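Transcriptional regulator, MarR family (Methanosarcina mazei, PDB 3S2W) probably binds DNA as a transcription factor of the MarR family, regulating gene expression as a dimer built on winged helix-turn-helix domains. Local coordinates at residues I39-K42 and I43-Y46; K122-A125 and S126-G129. All coordinates share one frame; numbering follows the deposited sequence.

Contact 1 of 2, residues I39-K42 and I43-Y46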
ATOM      1  N   ILE A  39      -2.552  10.490   6.145  1.00 35.55           N
ATOM      2  CA  ILE A  39      -3.823  10.190   6.767  1.00 39.78           C
ATOM      3  C   ILE A  39      -3.616  10.031   8.266  1.00 36.83           C
ATOM      4  O   ILE A  39      -4.359  10.576   9.068  1.00 46.06           O
ATOM      5  CB  ILE A  39      -4.430   8.906   6.192  1.00 47.52           C
ATOM      6  CG1 ILE A  39      -4.693   9.062   4.692  1.00 52.31           C
ATOM      7  CG2 ILE A  39      -5.722   8.546   6.894  1.00 37.95           C
ATOM      8  CD1 ILE A  39      -5.731  10.066   4.370  1.00 50.20           C
ATOM      9  N   GLY A  40      -2.593   9.281   8.634  1.00 38.51           N
ATOM     10  CA  GLY A  40      -2.290   9.013  10.025  1.00 25.50           C
ATOM     11  C   GLY A  40      -2.242  10.236  10.888  1.00 29.11           C
ATOM     12  O   GLY A  40      -2.780  10.230  11.996  1.00 38.36           O
ATOM     13  N   LYS A  41      -1.619  11.299  10.406  1.00 28.98           N
ATOM     14  CA  LYS A  41      -1.503  12.486  11.242  1.00 33.83           C
ATOM     15  C   LYS A  41      -2.842  13.174  11.385  1.00 40.19           C
ATOM     16  O   LYS A  41      -3.156  13.733  12.446  1.00 39.46           O
ATOM     17  CB  LYS A  41      -0.483  13.472  10.685  1.00 47.19           C
ATOM     18  CG  LYS A  41       0.950  13.066  10.931  1.00 64.40           C
ATOM     19  CD  LYS A  41       1.717  14.175  11.628  1.00 77.28           C
ATOM     20  CE  LYS A  41       1.631  15.470  10.832  1.00 77.89           C
ATOM     21  NZ  LYS A  41       2.981  16.039  10.577  1.00 73.81           N
ATOM     22  N   LYS A  42      -3.618  13.151  10.307  1.00 37.31           N
ATOM     23  CA  LYS A  42      -4.904  13.815  10.307  1.00 39.27           C
ATOM     24  C   LYS A  42      -5.911  13.057  11.155  1.00 33.27           C
ATOM     25  O   LYS A  42      -6.802  13.661  11.700  1.00 34.98           O
ATOM     26  CB  LYS A  42      -5.441  14.052   8.900  1.00 45.50           C
ATOM     27  CG  LYS A  42      -4.621  15.015   8.033  1.00 41.68           C
ATOM     28  CD  LYS A  42      -4.738  16.412   8.540  1.00 47.18           C
ATOM     29  CE  LYS A  42      -4.148  17.408   7.552  1.00 52.40           C
ATOM     30  NZ  LYS A  42      -5.191  17.919   6.643  1.00 58.07           N
ATOM     31  N   ILE A  43      -5.768  11.754  11.323  1.00 35.77           N
ATOM     32  CA  ILE A  43      -6.760  11.069  12.151  1.00 43.30           C
ATOM     33  C   ILE A  43      -6.394  10.846  13.623  1.00 40.63           C
ATOM     34  O   ILE A  43      -7.271  10.515  14.420  1.00 46.94           O
ATOM     35  CB  ILE A  43      -7.277   9.755  11.534  1.00 42.61           C
ATOM     36  CG1 ILE A  43      -6.152   8.756  11.378  1.00 36.30           C
ATOM     37  CG2 ILE A  43      -7.956  10.023  10.207  1.00 43.68           C
ATOM     38  CD1 ILE A  43      -6.666   7.409  10.908  1.00 39.86           C
ATOM     39  N   GLU A  44      -5.121  11.036  13.979  1.00 33.87           N
ATOM     40  CA  GLU A  44      -4.688  10.992  15.381  1.00 36.46           C
ATOM     41  C   GLU A  44      -5.670  11.699  16.320  1.00 39.30           C
ATOM     42  O   GLU A  44      -6.021  11.149  17.347  1.00 40.51           O
ATOM     43  CB  GLU A  44      -3.338  11.654  15.539  1.00 38.25           C
ATOM     44  CG  GLU A  44      -2.173  10.792  15.977  1.00 59.67           C
ATOM     45  CD  GLU A  44      -0.830  11.469  15.642  1.00 82.46           C
ATOM     46  OE1 GLU A  44      -0.463  12.480  16.295  1.00 78.16           O
ATOM     47  OE2 GLU A  44      -0.159  11.008  14.688  1.00 95.77           O
ATOM     48  N   PRO A  45      -6.092  12.931  15.975  1.00 34.98           N
ATOM     49  CA  PRO A  45      -6.928  13.674  16.926  1.00 40.05           C
ATOM     50  C   PRO A  45      -8.212  12.943  17.297  1.00 42.59           C
ATOM     51  O   PRO A  45      -8.791  13.259  18.328  1.00 50.22           O
ATOM     52  CB  PRO A  45      -7.232  14.977  16.184  1.00 43.41           C
ATOM     53  CG  PRO A  45      -6.028  15.167  15.276  1.00 43.97           C
ATOM     54  CD  PRO A  45      -5.621  13.779  14.861  1.00 32.23           C
ATOM     55  N   TYR A  46      -8.630  11.977  16.484  1.00 41.90           N
ATOM     56  CA  TYR A  46      -9.790  11.140  16.798  1.00 33.47           C
ATOM     57  C   TYR A  46      -9.365   9.856  17.493  1.00 37.02           C
ATOM     58  O   TYR A  46     -10.177   8.967  17.723  1.00 42.36           O
ATOM     59  CB  TYR A  46     -10.597  10.813  15.538  1.00 27.07           C
ATOM     60  CG  TYR A  46     -10.883  12.030  14.697  1.00 41.77           C
ATOM     61  CD1 TYR A  46     -10.056  12.381  13.628  1.00 47.55           C
ATOM     62  CD2 TYR A  46     -11.954  12.847  14.986  1.00 46.65           C
ATOM     63  CE1 TYR A  46     -10.304  13.514  12.874  1.00 44.62           C
ATOM     64  CE2 TYR A  46     -12.215  13.977  14.236  1.00 49.30           C
ATOM     65  CZ  TYR A  46     -11.388  14.311  13.187  1.00 48.85           C
ATOM     66  OH  TYR A  46     -11.677  15.445  12.461  1.00 44.81           O
TER
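Ile-43 packs back against Ile-39 one turn earlier, where helix 23-43 comes to its end. This is the compact side of the turn. The amide of Ile-43 meets Ile-39 O at 2.9 Å, nearly head-on to the carbonyl (C=O...N angle 170°), and makes a second, weak bond to Gly-40 O. Placed between the backbone N and the carbonyl carbon (chi1 63°), CG1 of Ile-43 is turned back toward the preceding turn and lies 3.4 Å from Ile-39 O, while the CG2 methyls of the two isoleucines approach to 4.3 Å. Glu-44 N continues the helical pattern with a longer bond of 3.2 Å to Gly-40 O. Pro-45 then ends it: having no N-H to offer Lys-41 O, it places its CD 3.5 Å from that oxygen and about as near Lys-42 O. The chain tightens into a 3-10 turn, with Tyr-46 N bonded to Ile-43 O, and the edge of the Tyr-46 ring brings CE1 to 3.7 Å from Lys-42 O, close to the ring plane. The other side is loose and faces solvent. There, Glu-44 OE2 comes no nearer the Lys-41 side chain than 4.4 Å, at CG, and the two charged ends form no salt bridge. The turn thus leads out of helix 23-43 toward helix 53-61. On the side facing helix 112-133, Lys-42 NZ forms a salt bridge with Glu-127 and a weak hydrogen bond with Tyr-38, Ile-39 and Lys-42 rest on Ile-124, and Tyr-46 rests on Asp-120 and Met-121.

Contact 2 of 2, residues K122-A125 and S126-G129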
ATOM      1  N   LYS A 122     -14.167  11.505   5.269  1.00 43.74           N
ATOM      2  CA  LYS A 122     -14.221  11.674   3.828  1.00 49.89           C
ATOM      3  C   LYS A 122     -13.467  12.924   3.372  1.00 48.77           C
ATOM      4  O   LYS A 122     -12.882  12.950   2.269  1.00 45.75           O
ATOM      5  CB  LYS A 122     -15.662  11.615   3.313  1.00 55.84           C
ATOM      6  CG  LYS A 122     -16.180  10.154   3.152  1.00 68.72           C
ATOM      7  CD  LYS A 122     -17.605  10.086   2.583  1.00 75.44           C
ATOM      8  CE  LYS A 122     -18.050   8.639   2.322  1.00 80.39           C
ATOM      9  NZ  LYS A 122     -19.531   8.508   2.070  1.00 81.22           N
ATOM     10  N   LYS A 123     -13.451  13.942   4.235  1.00 40.41           N
ATOM     11  CA  LYS A 123     -12.746  15.193   3.940  1.00 39.64           C
ATOM     12  C   LYS A 123     -11.223  15.029   3.989  1.00 44.98           C
ATOM     13  O   LYS A 123     -10.492  15.602   3.173  1.00 38.54           O
ATOM     14  CB  LYS A 123     -13.157  16.292   4.917  1.00 39.93           C
ATOM     15  CG  LYS A 123     -12.474  17.611   4.645  1.00 42.90           C
ATOM     16  CD  LYS A 123     -12.541  18.513   5.862  1.00 65.25           C
ATOM     17  CE  LYS A 123     -12.082  19.949   5.567  1.00 75.46           C
ATOM     18  NZ  LYS A 123     -12.035  20.779   6.822  1.00 74.79           N
ATOM     19  N   ILE A 124     -10.753  14.261   4.973  1.00 42.70           N
ATOM     20  CA  ILE A 124      -9.349  13.912   5.081  1.00 39.49           C
ATOM     21  C   ILE A 124      -8.881  13.132   3.850  1.00 36.54           C
ATOM     22  O   ILE A 124      -7.797  13.386   3.348  1.00 45.82           O
ATOM     23  CB  ILE A 124      -9.076  13.037   6.304  1.00 45.19           C
ATOM     24  CG1 ILE A 124      -9.302  13.815   7.600  1.00 54.65           C
ATOM     25  CG2 ILE A 124      -7.687  12.513   6.232  1.00 36.45           C
ATOM     26  CD1 ILE A 124      -8.347  14.942   7.778  1.00 66.24           C
ATOM     27  N   ALA A 125      -9.693  12.179   3.386  1.00 26.77           N
ATOM     28  CA  ALA A 125      -9.386  11.416   2.173  1.00 34.53           C
ATOM     29  C   ALA A 125      -9.338  12.343   0.956  1.00 44.18           C
ATOM     30  O   ALA A 125      -8.595  12.115   0.021  1.00 52.73           O
ATOM     31  CB  ALA A 125     -10.426  10.300   1.944  1.00 24.34           C
ATOM     32  N   SER A 126     -10.127  13.402   0.983  1.00 46.62           N
ATOM     33  CA  SER A 126     -10.173  14.315  -0.144  1.00 51.50           C
ATOM     34  C   SER A 126      -8.916  15.135  -0.200  1.00 47.50           C
ATOM     35  O   SER A 126      -8.368  15.357  -1.269  1.00 56.12           O
ATOM     36  CB  SER A 126     -11.393  15.245  -0.056  1.00 57.00           C
ATOM     37  OG  SER A 126     -12.589  14.516  -0.252  1.00 59.98           O
ATOM     38  N   GLU A 127      -8.458  15.596   0.954  1.00 44.64           N
ATOM     39  CA  GLU A 127      -7.317  16.501   0.991  1.00 43.24           C
ATOM     40  C   GLU A 127      -6.111  15.748   0.507  1.00 41.71           C
ATOM     41  O   GLU A 127      -5.201  16.314  -0.088  1.00 45.00           O
ATOM     42  CB  GLU A 127      -7.086  17.031   2.408  1.00 50.77           C
ATOM     43  CG  GLU A 127      -8.219  17.914   2.916  1.00 57.98           C
ATOM     44  CD  GLU A 127      -8.169  18.129   4.409  1.00 69.96           C
ATOM     45  OE1 GLU A 127      -8.816  19.080   4.896  1.00 84.94           O
ATOM     46  OE2 GLU A 127      -7.493  17.341   5.098  1.00 68.61           O
ATOM     47  N   TRP A 128      -6.113  14.450   0.774  1.00 40.31           N
ATOM     48  CA  TRP A 128      -5.040  13.612   0.306  1.00 34.46           C
ATOM     49  C   TRP A 128      -5.081  13.460  -1.224  1.00 41.05           C
ATOM     50  O   TRP A 128      -4.057  13.633  -1.893  1.00 50.21           O
ATOM     51  CB  TRP A 128      -5.097  12.271   1.009  1.00 30.58           C
ATOM     52  CG  TRP A 128      -4.083  11.333   0.500  1.00 30.69           C
ATOM     53  CD1 TRP A 128      -4.306  10.116  -0.048  1.00 35.01           C
ATOM     54  CD2 TRP A 128      -2.675  11.556   0.431  1.00 34.54           C
ATOM     55  NE1 TRP A 128      -3.121   9.544  -0.429  1.00 37.70           N
ATOM     56  CE2 TRP A 128      -2.101  10.415  -0.156  1.00 34.32           C
ATOM     57  CE3 TRP A 128      -1.835  12.608   0.824  1.00 38.16           C
ATOM     58  CZ2 TRP A 128      -0.723  10.277  -0.346  1.00 32.90           C
ATOM     59  CZ3 TRP A 128      -0.470  12.479   0.617  1.00 30.71           C
ATOM     60  CH2 TRP A 128       0.070  11.310   0.053  1.00 23.26           C
ATOM     61  N   GLY A 129      -6.254  13.160  -1.780  1.00 41.21           N
ATOM     62  CA  GLY A 129      -6.405  13.047  -3.224  1.00 37.37           C
ATOM     63  C   GLY A 129      -6.026  14.346  -3.902  1.00 45.71           C
ATOM     64  O   GLY A 129      -5.458  14.370  -4.997  1.00 45.53           O
TER
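Ser-126 and Glu-127 fold back on Lys-122 and Lys-123 within one turn of helix 112-133, the long helix that follows the wing strands of the winged helix-turn-helix fold. Ser-126 makes a hydroxyl-to-carbonyl bond: OG lies anti to its own carbonyl carbon (chi1 -69°), which directs it back along the helix to donate to Lys-122 O at 3.0 Å, tilted 28° from the carbonyl plane. Its amide makes weak bonds to Lys-122 O and to Lys-123 O, so Lys-122 O takes two donors from one residue. On the same side, Ser-126 and Lys-122 pack on Glu-22 of the second subunit. Glu-127 has a regular helical bond to Lys-123 O at 3.0 Å, and its CG rests 3.3 Å from that same oxygen. The extended carboxylate arm crosses the straight chain of Lys-123 at a slant, with OE1 against CE at 3.4 Å; NZ remains 4.1 Å from OE1, beyond a salt bridge. OE2 is salt-bridged to Lys-42 of helix 23-43 and also touches the CD1 methyl of Ile-124. An alanine in place of Glu-127 would remove the carboxylate and would probably leave the Lys-42 ammonium without its salt-bridge mate and Ile-124 CD1 less covered. Ala-125, the third residue largely buried here, takes part through its backbone. Its carbonyl accepts the straightest of the backbone bonds here: Gly-129 N reaches Ala-125 O at 3.1 Å with an N-H...O angle of 164°.

Along the chain the two contacts come in series, neither nested nor crossed, and since each joins adjoining segments, neither closes a loop. Contact 1 forms the C-terminal end of helix 23-43 and the turn beyond it. The chain then runs through helix 53-61, strand 65-66, helices 67-74 and 78-90 and the strands 94-98 and 106-110 before contact 2 appears midway along helix 112-133. In space their centres are about 12 Å apart, because these two helices pack together: besides the Lys-42 to Glu-127 salt bridge, Ile-39 CD1 meets Ile-124 CG2 at 3.6 Å. The pair thus ties the first long helix to the one after the wing, and contact 2 also reaches the second subunit.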